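PDB 1RH1: colicin-B from Escherichia coli, which kills E. coli and closely related bacteria by forming channels that depolarize the cytoplasmic membrane and dissipate cellular energy. Local coordinates for residues 84-89 against 223-228. Sequence-based numbering, arbitrary orientation.
Sequences SGWSVS and PDLVLS
V88 bonds through both its backbone N and its backbone O to V226 and S228 two residues apart, the ladder of a parallel pair, with the axes of 87-89 and 225-228 4.8 Å apart at closest approach and 29° from parallel. V88 N donates to V226 O at 2.9 Å, N-H...O angle 170°, and V88 O accepts from S228 N at least as straight a bond. The ladder frays toward the N-termini: V226 N to W86 O is long (3.3 Å), bent and weak, and there a water donates to both W86 O and D224 O, linking the two segments beside the weak bond.

Side chains alternate between the two faces. On the face of V88 and L227, the two lie side by side and point the same way, V88 CG2 meeting L227 CD2 at 3.6 Å. L225 reaches in from the same strand: its CG is anti to the backbone N (chi1 179°), and CD1 beyond it touches V88 CG1 and lies over one face of the W86 indole. L225 CD1 is 4.3 Å from the centroid of the W86 five-membered ring, a CH-pi contact displaced toward the rim. At the ring edge, P223 O lies in the indole plane, 3.2 Å from W86 CE3.

These strands sit inside the mixed sheet of the N-terminal part of colicin B, far from the helical pore-forming domain: 62-64 pairs parallel with the strand of V88, and 213-216 antiparallel with 225-228. The side chain of W86 also touches I72 of strand 70-73 and M142 of strand 139-146.

On the other face, S87 OG lies 3.5 Å from V226 CB, while its hydrogen bond goes to the backbone O of A58. S89 OG, anti to its backbone N, makes a weak bond to S228 O.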
loop_
_atom_site.group_PDB
_atom_site.type_symbol
_atom_site.label_atom_id
_atom_site.label_comp_id
_atom_site.label_asym_id
_atom_site.label_seq_id
_atom_site.Cartn_x
_atom_site.Cartn_y
_atom_site.Cartn_z
ATOM N N SER A 84 20.529 -25.654 25.630
ATOM C CA SER A 84 19.777 -25.295 24.442
ATOM C C SER A 84 19.572 -23.801 24.244
ATOM O O SER A 84 19.349 -23.082 25.214
ATOM C CB SER A 84 18.396 -25.925 24.463
ATOM O OG SER A 84 18.382 -27.339 24.349
ATOM N N GLY A 85 19.710 -23.328 22.997
ATOM C CA GLY A 85 19.360 -21.967 22.630
ATOM C C GLY A 85 20.417 -20.898 22.364
ATOM O O GLY A 85 21.552 -21.036 21.889
ATOM N N TRP A 86 19.810 -19.800 22.813
ATOM C CA TRP A 86 20.173 -18.414 22.615
ATOM C C TRP A 86 20.407 -17.523 23.833
ATOM O O TRP A 86 19.584 -17.528 24.750
ATOM C CB TRP A 86 19.052 -17.878 21.766
ATOM C CG TRP A 86 19.420 -17.543 20.355
ATOM C CD1 TRP A 86 20.722 -17.397 19.944
ATOM C CD2 TRP A 86 18.511 -17.283 19.383
ATOM N NE1 TRP A 86 20.640 -17.021 18.688
ATOM C CE2 TRP A 86 19.353 -16.937 18.315
ATOM C CE3 TRP A 86 17.133 -17.273 19.242
ATOM C CZ2 TRP A 86 18.841 -16.573 17.081
ATOM C CZ3 TRP A 86 16.618 -16.900 17.993
ATOM C CH2 TRP A 86 17.461 -16.556 16.927
ATOM N N SER A 87 21.455 -16.693 23.886
ATOM C CA SER A 87 21.660 -15.763 25.005
ATOM C C SER A 87 22.559 -14.609 24.601
ATOM O O SER A 87 23.703 -14.815 24.192
ATOM C CB SER A 87 22.346 -16.397 26.228
ATOM O OG SER A 87 21.648 -17.420 26.922
ATOM N N VAL A 88 22.061 -13.380 24.735
ATOM C CA VAL A 88 22.829 -12.173 24.430
ATOM C C VAL A 88 22.867 -11.218 25.619
ATOM O O VAL A 88 21.964 -11.245 26.452
ATOM C CB VAL A 88 22.214 -11.432 23.225
ATOM C CG1 VAL A 88 22.105 -12.383 22.061
ATOM C CG2 VAL A 88 20.817 -10.956 23.524
ATOM N N SER A 89 23.886 -10.368 25.742
ATOM C CA SER A 89 23.920 -9.333 26.769
ATOM C C SER A 89 23.408 -7.995 26.229
ATOM O O SER A 89 23.786 -7.571 25.143
ATOM C CB SER A 89 25.349 -9.144 27.283
ATOM O OG SER A 89 25.429 -8.301 28.437
ATOM N N PRO A 223 13.414 -20.355 19.142
ATOM C CA PRO A 223 13.176 -20.203 20.559
ATOM C C PRO A 223 13.475 -18.783 21.074
ATOM O O PRO A 223 14.211 -17.985 20.465
ATOM C CB PRO A 223 14.028 -21.300 21.142
ATOM C CG PRO A 223 15.208 -21.366 20.211
ATOM C CD PRO A 223 14.505 -21.284 18.881
ATOM N N ASP A 224 12.833 -18.492 22.216
ATOM C CA ASP A 224 12.931 -17.210 22.884
ATOM C C ASP A 224 14.377 -16.808 23.173
ATOM O O ASP A 224 15.207 -17.637 23.566
ATOM C CB ASP A 224 12.106 -17.303 24.165
ATOM C CG ASP A 224 10.572 -17.394 24.027
ATOM O OD1 ASP A 224 9.878 -16.969 24.952
ATOM O OD2 ASP A 224 10.046 -17.892 23.030
ATOM N N LEU A 225 14.720 -15.540 22.883
ATOM C CA LEU A 225 16.074 -15.054 23.117
ATOM C C LEU A 225 16.240 -14.739 24.594
ATOM O O LEU A 225 15.304 -14.265 25.241
ATOM C CB LEU A 225 16.302 -13.825 22.262
ATOM C CG LEU A 225 17.633 -13.116 22.346
ATOM C CD1 LEU A 225 18.792 -14.004 21.965
ATOM C CD2 LEU A 225 17.557 -11.954 21.399
ATOM N N VAL A 226 17.389 -15.083 25.172
ATOM C CA VAL A 226 17.619 -14.799 26.573
ATOM C C VAL A 226 18.372 -13.496 26.581
ATOM O O VAL A 226 19.373 -13.357 25.879
ATOM C CB VAL A 226 18.440 -15.939 27.213
ATOM C CG1 VAL A 226 19.106 -15.511 28.499
ATOM C CG2 VAL A 226 17.506 -17.046 27.624
ATOM N N LEU A 227 17.879 -12.532 27.361
ATOM C CA LEU A 227 18.534 -11.232 27.471
ATOM C C LEU A 227 19.114 -11.052 28.867
ATOM O O LEU A 227 18.415 -11.079 29.873
ATOM C CB LEU A 227 17.509 -10.155 27.159
ATOM C CG LEU A 227 16.908 -10.243 25.773
ATOM C CD1 LEU A 227 15.469 -9.793 25.779
ATOM C CD2 LEU A 227 17.790 -9.455 24.838
ATOM N N SER A 228 20.432 -10.930 28.933
ATOM C CA SER A 228 21.126 -10.724 30.176
ATOM C C SER A 228 21.365 -9.225 30.327
ATOM O O SER A 228 22.299 -8.623 29.781
ATOM C CB SER A 228 22.419 -11.509 30.126
ATOM O OG SER A 228 23.179 -11.341 31.315
HETATM O O HOH W 1 17.079 -19.321 24.641
#